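Local coordinates for CELL WALL surface anchor family protein (Streptococcus pneumoniae, PDB 2WW8) that serves as the pilus adhesin RrgA of the pneumococcus and probably binds host-cell ligands through an integrin-like, magnesium-containing head domain, at residues 381-386 with 533-538; 357-362 with 388-393; 48-53 with 725-730. One frame throughout, in Å; residues are numbered along the deposited sequence.

Contact 1: residues 381-386 with 533-538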
loop_
_atom_site.group_PDB
_atom_site.type_symbol
_atom_site.label_atom_id
_atom_site.label_comp_id
_atom_site.label_asym_id
_atom_site.label_seq_id
_atom_site.Cartn_x
_atom_site.Cartn_y
_atom_site.Cartn_z
ATOM N N VAL A 381 24.406 -28.966 -6.888
ATOM C CA VAL A 381 23.360 -29.265 -7.858
ATOM C C VAL A 381 23.695 -28.592 -9.189
ATOM O O VAL A 381 24.170 -27.466 -9.192
ATOM C CB VAL A 381 21.980 -28.762 -7.324
ATOM C CG1 VAL A 381 20.768 -29.134 -8.269
ATOM C CG2 VAL A 381 21.736 -29.319 -5.872
ATOM N N ILE A 382 23.421 -29.279 -10.294
ATOM C CA ILE A 382 23.364 -28.666 -11.624
ATOM C C ILE A 382 21.966 -28.881 -12.187
ATOM O O ILE A 382 21.444 -30.031 -12.144
ATOM C CB ILE A 382 24.430 -29.335 -12.554
ATOM C CG1 ILE A 382 25.846 -29.145 -11.931
ATOM C CG2 ILE A 382 24.307 -28.932 -14.023
ATOM C CD1 ILE A 382 26.865 -30.140 -12.529
ATOM N N PHE A 383 21.370 -27.763 -12.620
ATOM C CA PHE A 383 20.187 -27.784 -13.506
ATOM C C PHE A 383 20.658 -27.436 -14.950
ATOM O O PHE A 383 21.181 -26.364 -15.205
ATOM C CB PHE A 383 19.146 -26.741 -13.024
ATOM C CG PHE A 383 18.421 -27.122 -11.776
ATOM C CD1 PHE A 383 17.272 -27.897 -11.844
ATOM C CD2 PHE A 383 18.879 -26.671 -10.522
ATOM C CE1 PHE A 383 16.588 -28.229 -10.655
ATOM C CE2 PHE A 383 18.207 -26.993 -9.368
ATOM C CZ PHE A 383 17.059 -27.767 -9.416
ATOM N N HIS A 384 20.474 -28.346 -15.878
ATOM C CA HIS A 384 20.931 -28.122 -17.224
ATOM C C HIS A 384 19.689 -28.088 -18.140
ATOM O O HIS A 384 18.908 -29.069 -18.239
ATOM C CB HIS A 384 21.740 -29.333 -17.601
ATOM C CG HIS A 384 22.349 -29.239 -18.975
ATOM N ND1 HIS A 384 23.083 -30.269 -19.516
ATOM C CD2 HIS A 384 22.415 -28.222 -19.865
ATOM C CE1 HIS A 384 23.510 -29.915 -20.722
ATOM N NE2 HIS A 384 23.111 -28.681 -20.957
ATOM N N ILE A 385 19.531 -26.966 -18.817
ATOM C CA ILE A 385 18.419 -26.795 -19.730
ATOM C C ILE A 385 19.041 -26.816 -21.135
ATOM O O ILE A 385 19.915 -25.988 -21.476
ATOM C CB ILE A 385 17.693 -25.458 -19.500
ATOM C CG1 ILE A 385 17.016 -25.473 -18.129
ATOM C CG2 ILE A 385 16.669 -25.126 -20.642
ATOM C CD1 ILE A 385 16.919 -24.041 -17.532
ATOM N N THR A 386 18.572 -27.741 -21.967
ATOM C CA THR A 386 19.143 -27.758 -23.319
ATOM C C THR A 386 18.077 -28.116 -24.368
ATOM O O THR A 386 17.077 -28.782 -24.014
ATOM C CB THR A 386 20.337 -28.745 -23.350
ATOM O OG1 THR A 386 20.758 -28.974 -24.696
ATOM C CG2 THR A 386 20.018 -30.053 -22.676
ATOM N N ASP A 533 23.871 -33.653 -7.509
ATOM C CA ASP A 533 22.569 -33.841 -8.174
ATOM C C ASP A 533 22.645 -33.118 -9.536
ATOM O O ASP A 533 22.836 -31.914 -9.646
ATOM C CB ASP A 533 21.399 -33.288 -7.349
ATOM C CG ASP A 533 21.266 -33.995 -6.018
ATOM O OD1 ASP A 533 20.653 -35.082 -6.027
ATOM O OD2 ASP A 533 21.769 -33.485 -4.978
ATOM N N VAL A 534 22.376 -33.834 -10.614
ATOM C CA VAL A 534 22.420 -33.227 -11.961
ATOM C C VAL A 534 21.074 -33.570 -12.600
ATOM O O VAL A 534 20.794 -34.771 -12.821
ATOM C CB VAL A 534 23.550 -33.847 -12.814
ATOM C CG1 VAL A 534 23.618 -33.124 -14.166
ATOM C CG2 VAL A 534 24.903 -33.709 -12.063
ATOM N N PHE A 535 20.323 -32.518 -12.907
ATOM C CA PHE A 535 18.991 -32.565 -13.541
ATOM C C PHE A 535 19.078 -31.956 -14.954
ATOM O O PHE A 535 19.712 -30.921 -15.121
ATOM C CB PHE A 535 18.048 -31.665 -12.740
ATOM C CG PHE A 535 17.865 -32.111 -11.324
ATOM C CD1 PHE A 535 17.190 -33.297 -11.044
ATOM C CD2 PHE A 535 18.365 -31.342 -10.268
ATOM C CE1 PHE A 535 16.975 -33.746 -9.714
ATOM C CE2 PHE A 535 18.143 -31.793 -8.904
ATOM C CZ PHE A 535 17.490 -33.007 -8.641
ATOM N N THR A 536 18.475 -32.594 -15.946
ATOM C CA THR A 536 18.515 -32.156 -17.325
ATOM C C THR A 536 17.064 -32.029 -17.787
ATOM O O THR A 536 16.233 -32.977 -17.728
ATOM C CB THR A 536 19.281 -33.173 -18.200
ATOM O OG1 THR A 536 20.573 -33.384 -17.590
ATOM C CG2 THR A 536 19.528 -32.631 -19.637
ATOM N N VAL A 537 16.736 -30.820 -18.210
ATOM C CA VAL A 537 15.427 -30.559 -18.837
ATOM C C VAL A 537 15.728 -30.302 -20.318
ATOM O O VAL A 537 16.382 -29.284 -20.638
ATOM C CB VAL A 537 14.723 -29.362 -18.155
ATOM C CG1 VAL A 537 13.433 -28.935 -18.853
ATOM C CG2 VAL A 537 14.347 -29.727 -16.688
ATOM N N GLY A 538 15.352 -31.257 -21.170
ATOM C CA GLY A 538 15.435 -31.107 -22.630
ATOM C C GLY A 538 14.208 -30.404 -23.206
ATOM O O GLY A 538 13.067 -30.509 -22.704
HETATM O O HOH W 1 23.097 -32.513 -17.850
#
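Strands 381-386 and 533-538 are neighbours in the parallel central sheet of a domain with the von Willebrand factor A (integrin I-like) fold, paired in register from Val381-Asp533 to Thr386-Gly538. On the face carrying Val381, Phe383 and Ile385, the key pair is Phe383 and Phe535. Both have CG anti to the carbonyl carbon and lie side by side, pointing the same way. Their planes are near parallel, at 27°, but the rings are slid so far apart that they barely overlap, with Phe535 CD2 over the rim of one Phe383 face, 3.6 Å from CE1 of Phe383. The CG1 methyl of Val381 comes to the edge of the Phe535 ring, 3.8 Å from its CE2. Helix 575-583 covers this face, Leu579 touching Phe383, Ile385 and Val537; Tyr582 stacks on Phe535.

On the opposite face, Ile382 and Val534 lie side by side, CD1 of Ile382 4.1 Å from CG2 of Val534. Next to them, His384 has CG anti to its backbone N (chi1 -178°), which sends the imidazole toward Tyr275, to which its NE2 is bonded. Thr386 OG1 is held by Asp232 and by the backbone N of Gly388, next to the magnesium site.

Five backbone hydrogen bonds zip the strands together, the straightest from Phe535 N to Ile382 O (2.8 Å, 174°). On the Ile382 face one water bridges His384 and Thr536: it lies in the imidazole plane, 2.8 Å from His384 ND1, and 2.7 Å from Thr536 OG1, which also bonds to Ser560.

Contact 2: residues 357-362 with 388-393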
loop_
_atom_site.group_PDB
_atom_site.type_symbol
_atom_site.label_atom_id
_atom_site.label_comp_id
_atom_site.label_asym_id
_atom_site.label_seq_id
_atom_site.Cartn_x
_atom_site.Cartn_y
_atom_site.Cartn_z
ATOM N N THR A 357 26.401 -26.493 -30.331
ATOM C CA THR A 357 26.093 -27.139 -29.053
ATOM C C THR A 357 27.325 -27.868 -28.511
ATOM O O THR A 357 27.534 -29.058 -28.804
ATOM C CB THR A 357 24.867 -28.041 -29.183
ATOM O OG1 THR A 357 23.847 -27.281 -29.843
ATOM C CG2 THR A 357 24.323 -28.532 -27.779
ATOM N N PHE A 358 28.139 -27.153 -27.731
ATOM C CA PHE A 358 29.366 -27.747 -27.155
ATOM C C PHE A 358 29.124 -28.119 -25.677
ATOM O O PHE A 358 29.533 -27.430 -24.763
ATOM C CB PHE A 358 30.538 -26.787 -27.257
ATOM C CG PHE A 358 31.901 -27.386 -26.988
ATOM C CD1 PHE A 358 32.072 -28.722 -26.576
ATOM C CD2 PHE A 358 33.020 -26.623 -27.270
ATOM C CE1 PHE A 358 33.364 -29.244 -26.370
ATOM C CE2 PHE A 358 34.326 -27.131 -27.078
ATOM C CZ PHE A 358 34.517 -28.434 -26.613
ATOM N N THR A 359 28.379 -29.208 -25.504
ATOM C CA THR A 359 27.819 -29.607 -24.204
ATOM C C THR A 359 28.971 -29.897 -23.232
ATOM O O THR A 359 28.925 -29.449 -22.090
ATOM C CB THR A 359 27.004 -30.915 -24.369
ATOM O OG1 THR A 359 26.032 -30.679 -25.386
ATOM C CG2 THR A 359 26.219 -31.276 -23.045
ATOM N N GLN A 360 30.028 -30.561 -23.698
ATOM C CA GLN A 360 31.121 -30.927 -22.792
ATOM C C GLN A 360 31.760 -29.756 -22.076
ATOM O O GLN A 360 32.095 -29.777 -20.887
ATOM C CB GLN A 360 32.195 -31.644 -23.611
ATOM C CG GLN A 360 33.285 -32.198 -22.754
ATOM C CD GLN A 360 34.355 -32.935 -23.584
ATOM O OE1 GLN A 360 34.342 -32.991 -24.839
ATOM N NE2 GLN A 360 35.330 -33.505 -22.826
ATOM N N LYS A 361 31.912 -28.679 -22.831
ATOM C CA LYS A 361 32.548 -27.481 -22.319
ATOM C C LYS A 361 31.687 -26.830 -21.219
ATOM O O LYS A 361 32.195 -26.285 -20.219
ATOM C CB LYS A 361 32.825 -26.500 -23.493
ATOM C CG LYS A 361 33.632 -25.223 -23.114
ATOM C CD LYS A 361 34.054 -24.406 -24.381
ATOM C CE LYS A 361 35.193 -23.409 -23.985
ATOM N NZ LYS A 361 35.661 -22.618 -25.162
ATOM N N ALA A 362 30.381 -26.911 -21.399
ATOM C CA ALA A 362 29.465 -26.396 -20.417
ATOM C C ALA A 362 29.509 -27.232 -19.140
ATOM O O ALA A 362 29.505 -26.662 -18.065
ATOM C CB ALA A 362 28.030 -26.445 -20.983
ATOM N N GLY A 388 19.260 -29.594 -27.423
ATOM C CA GLY A 388 19.910 -30.437 -28.434
ATOM C C GLY A 388 21.111 -31.240 -27.982
ATOM O O GLY A 388 21.793 -30.919 -27.007
ATOM N N VAL A 389 21.322 -32.338 -28.677
ATOM C CA VAL A 389 22.487 -33.177 -28.493
ATOM C C VAL A 389 23.771 -32.471 -28.932
ATOM O O VAL A 389 23.699 -31.562 -29.750
ATOM C CB VAL A 389 22.286 -34.533 -29.201
ATOM C CG1 VAL A 389 21.000 -35.261 -28.689
ATOM C CG2 VAL A 389 22.230 -34.387 -30.721
ATOM N N PRO A 390 24.919 -32.910 -28.401
ATOM C CA PRO A 390 26.172 -32.211 -28.692
ATOM C C PRO A 390 26.560 -32.340 -30.171
ATOM O O PRO A 390 26.314 -33.352 -30.811
ATOM C CB PRO A 390 27.234 -32.915 -27.800
ATOM C CG PRO A 390 26.643 -34.286 -27.396
ATOM C CD PRO A 390 25.101 -34.036 -27.431
ATOM N N THR A 391 27.211 -31.311 -30.707
ATOM C CA THR A 391 27.635 -31.295 -32.072
ATOM C C THR A 391 29.091 -30.791 -32.116
ATOM O O THR A 391 29.614 -30.533 -33.207
ATOM C CB THR A 391 26.730 -30.404 -32.972
ATOM O OG1 THR A 391 26.661 -29.092 -32.417
ATOM C CG2 THR A 391 25.278 -30.972 -33.176
ATOM N N MET A 392 29.716 -30.688 -30.942
ATOM C CA MET A 392 31.106 -30.415 -30.734
ATOM C C MET A 392 31.604 -31.177 -29.499
ATOM O O MET A 392 30.816 -31.431 -28.579
ATOM C CB MET A 392 31.265 -28.903 -30.438
ATOM C CG MET A 392 30.956 -28.140 -31.727
ATOM S SD MET A 392 31.094 -26.322 -31.536
ATOM C CE MET A 392 32.865 -26.092 -31.477
ATOM N N SER A 393 32.891 -31.482 -29.434
ATOM C CA SER A 393 33.417 -32.146 -28.225
ATOM C C SER A 393 34.935 -31.906 -28.245
ATOM O O SER A 393 35.500 -31.547 -29.302
ATOM C CB SER A 393 33.098 -33.666 -28.292
ATOM O OG SER A 393 33.553 -34.225 -29.519
HETATM O O HOH W 2 24.286 -27.741 -32.446
HETATM O O HOH W 3 23.528 -30.112 -24.856
HETATM O O HOH W 4 30.136 -31.936 -26.118
#
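Two hydrogen bonds converge on one acceptor, the carbonyl oxygen of Thr357. Thr391 N approaches it in the carbonyl plane at 3.0 Å and almost straight (170°), while Met392 N adds a weak, bent bond. The loop at 390-392 is thus hooked onto the residue just before the N-cap, Phe358, of helix 359-373.

Water does much of the remaining polar work. One molecule sits between the hydroxyls of Thr357 and Thr391, 2.7 Å from OG1 of each; a second joins Thr359 OG1 to Gly388 O. A third accepts from Gln360 N, in the first turn of the helix, and donates to Met392 O at 2.6 Å. Gln360 OE1 itself turns to the backbone N of Tyr394, and Ser393 OG to His515.

The van der Waals part centres on the Phe358 ring, whose CG is anti to the backbone N. Met392 crosses it at about a right angle, its CB over one face, 4.2 Å from the ring centroid of Phe358, in a CH-pi contact; SD lies obliquely, a looser Met-aromatic contact. Ser393 CA approaches CE1 of Phe358 to 3.4 Å. Pro390 CB rests against the Thr359 hydroxyl.

Thr357 lies beside the bound magnesium, whose protein ligands include Ser234, Ser236 and Asp387. Such a threonine-bearing loop ahead of a helix, facing the loop that starts with the metal-binding Asp387 just after a strand, is typical of the metal-ion-dependent adhesion site (MIDAS) of integrin I-like domains.

Contact 3: residues 48-53 with 725-730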
loop_
_atom_site.group_PDB
_atom_site.type_symbol
_atom_site.label_atom_id
_atom_site.label_comp_id
_atom_site.label_asym_id
_atom_site.label_seq_id
_atom_site.Cartn_x
_atom_site.Cartn_y
_atom_site.Cartn_z
ATOM N N GLY A 48 -16.400 20.742 29.791
ATOM C CA GLY A 48 -17.713 21.311 29.473
ATOM C C GLY A 48 -17.686 22.740 28.948
ATOM O O GLY A 48 -16.750 23.481 29.235
ATOM N N LYS A 49 -18.689 23.131 28.165
ATOM C CA LYS A 49 -18.786 24.479 27.598
ATOM C C LYS A 49 -20.210 24.893 27.232
ATOM O O LYS A 49 -20.953 24.098 26.655
ATOM C CB LYS A 49 -17.899 24.657 26.372
ATOM C CG LYS A 49 -18.017 26.048 25.766
ATOM C CD LYS A 49 -17.284 26.114 24.459
ATOM C CE LYS A 49 -17.231 27.500 23.894
ATOM N NZ LYS A 49 -16.113 27.624 22.912
ATOM N N VAL A 50 -20.587 26.129 27.559
ATOM C CA VAL A 50 -21.891 26.684 27.178
ATOM C C VAL A 50 -21.771 28.170 26.837
ATOM O O VAL A 50 -20.974 28.881 27.446
ATOM C CB VAL A 50 -22.981 26.397 28.237
ATOM C CG1 VAL A 50 -22.723 27.164 29.539
ATOM C CG2 VAL A 50 -24.366 26.681 27.665
ATOM N N VAL A 51 -22.524 28.628 25.847
ATOM C CA VAL A 51 -22.427 30.008 25.380
ATOM C C VAL A 51 -23.850 30.616 25.388
ATOM O O VAL A 51 -24.813 29.927 25.028
ATOM C CB VAL A 51 -21.738 30.061 23.974
ATOM C CG1 VAL A 51 -21.850 31.435 23.296
ATOM C CG2 VAL A 51 -20.275 29.573 24.031
ATOM N N ILE A 52 -23.994 31.873 25.826
ATOM C CA ILE A 52 -25.291 32.573 25.808
ATOM C C ILE A 52 -25.244 33.868 25.006
ATOM O O ILE A 52 -24.391 34.723 25.237
ATOM C CB ILE A 52 -25.875 32.914 27.193
ATOM C CG1 ILE A 52 -25.862 31.719 28.151
ATOM C CG2 ILE A 52 -27.325 33.337 27.029
ATOM C CD1 ILE A 52 -24.671 31.688 29.109
ATOM N N LYS A 53 -26.161 33.968 24.051
ATOM C CA LYS A 53 -26.382 35.170 23.256
ATOM C C LYS A 53 -27.686 35.815 23.724
ATOM O O LYS A 53 -28.631 35.088 24.076
ATOM C CB LYS A 53 -26.539 34.856 21.764
ATOM C CG LYS A 53 -25.253 34.530 21.034
ATOM C CD LYS A 53 -25.492 34.447 19.538
ATOM C CE LYS A 53 -24.153 34.410 18.834
ATOM N NZ LYS A 53 -24.326 34.861 17.425
ATOM N N PRO A 725 -23.460 23.777 23.211
ATOM C CA PRO A 725 -24.752 24.490 23.196
ATOM C C PRO A 725 -24.646 26.015 23.280
ATOM O O PRO A 725 -23.872 26.543 24.092
ATOM C CB PRO A 725 -25.507 23.917 24.408
ATOM C CG PRO A 725 -24.436 23.407 25.312
ATOM C CD PRO A 725 -23.221 23.056 24.477
ATOM N N GLU A 726 -25.415 26.688 22.422
ATOM C CA GLU A 726 -25.607 28.134 22.421
ATOM C C GLU A 726 -27.087 28.483 22.638
ATOM O O GLU A 726 -27.937 28.262 21.765
ATOM C CB GLU A 726 -25.035 28.759 21.144
ATOM C CG GLU A 726 -25.476 30.178 20.902
ATOM C CD GLU A 726 -25.537 30.480 19.425
ATOM O OE1 GLU A 726 -24.426 30.667 18.883
ATOM O OE2 GLU A 726 -26.656 30.529 18.837
ATOM N N ILE A 727 -27.394 29.004 23.823
ATOM C CA ILE A 727 -28.713 29.599 24.072
ATOM C C ILE A 727 -28.802 31.028 23.546
ATOM O O ILE A 727 -27.921 31.855 23.791
ATOM C CB ILE A 727 -29.118 29.670 25.539
ATOM C CG1 ILE A 727 -29.019 28.298 26.185
ATOM C CG2 ILE A 727 -30.578 30.076 25.605
ATOM C CD1 ILE A 727 -28.315 28.342 27.510
ATOM N N THR A 728 -29.874 31.285 22.804
ATOM C CA THR A 728 -30.220 32.631 22.398
ATOM C C THR A 728 -31.409 33.089 23.258
ATOM O O THR A 728 -32.470 32.448 23.314
ATOM C CB THR A 728 -30.443 32.759 20.881
ATOM O OG1 THR A 728 -29.219 32.412 20.229
ATOM C CG2 THR A 728 -30.806 34.204 20.485
ATOM N N ILE A 729 -31.181 34.188 23.968
ATOM C CA ILE A 729 -32.252 34.810 24.754
ATOM C C ILE A 729 -32.791 36.051 24.066
ATOM O O ILE A 729 -32.056 37.008 23.804
ATOM C CB ILE A 729 -31.858 35.095 26.201
ATOM C CG1 ILE A 729 -31.889 33.779 26.987
ATOM C CG2 ILE A 729 -32.862 36.062 26.813
ATOM C CD1 ILE A 729 -30.961 33.760 28.177
ATOM N N SER A 730 -34.081 35.967 23.749
ATOM C CA SER A 730 -34.856 37.133 23.338
ATOM C C SER A 730 -35.294 37.978 24.541
ATOM O O SER A 730 -36.113 37.564 25.359
ATOM C CB SER A 730 -36.060 36.693 22.509
ATOM O OG SER A 730 -35.599 36.348 21.223
#
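Pro725 opens the pairing with strand 48-53. Its ring crosses the side chain of Val50 at about a right angle, CG of Pro725 4.0 Å from CG2 of Val50, while CD rests 3.3 Å from Lys49 O. The carbonyl of Pro725 takes the first cross-strand hydrogen bond, from Val51 N at 3.0 Å.

Glu726 comes next, on the same face as Val51 and Lys53. Its extended side chain, with CG anti to the backbone N (chi1 166°), crosses that of Lys53 obliquely, so that OE1 of Glu726 lies 3.8 Å from CE of Lys53. The charges themselves stop short of a salt bridge, NZ of Lys53 staying 4.4 Å from OE1 of Glu726; the stronger partner of the carboxylate is Arg137, on the neighbouring strand 135-137.

At Ile727 the backbone works in both directions: its N-H reaches Val51 O along a bent path (138°), and its carbonyl receives Lys53 N almost in line with the C=O axis. Here the architecture becomes plain. Strands 48-55 and 724-730 run parallel in the middle of a four-stranded mixed sheet of a prealbumin-like (CNA_B) domain, with hundreds of residues of the adhesin inserted between strands 135-137 and 724-730. Ile727 CD1 faces its inner side, near Ile52 and Val129 of strand 127-129.

Thr728 lies back on the Glu726 face, exposed, its OG1 beside Lys53 CB. Ile729 returns inward and lies alongside Ile52, CD1 of Ile729 3.8 Å from CG2 of Ile52; its N-H bonds to Lys53 O at 2.7 Å (172°), and the pairing goes on to Thr55.

In the fold
Contacts 1 and 2 belong to the same integrin-like domain, their centres about 14 Å apart, and meet where His384 packs on Thr359. Strand 379-386 follows helix 359-373 in the chain and leads to the loop of contact 2. Contact 1 is buried sheet core, largely apolar on the Phe383 face, with His384, Thr386 and Thr536 polar on the other; contact 2, also buried, is loop against helix start and relies heavily on water. Contact 3 lies about 85 Å from contact 1, centre to centre, in a separate prealbumin-like domain. Like contact 1 it joins parallel strands, but aliphatic side chains replace aromatic ones, and Lys53 and Thr728 on one face reach the surface.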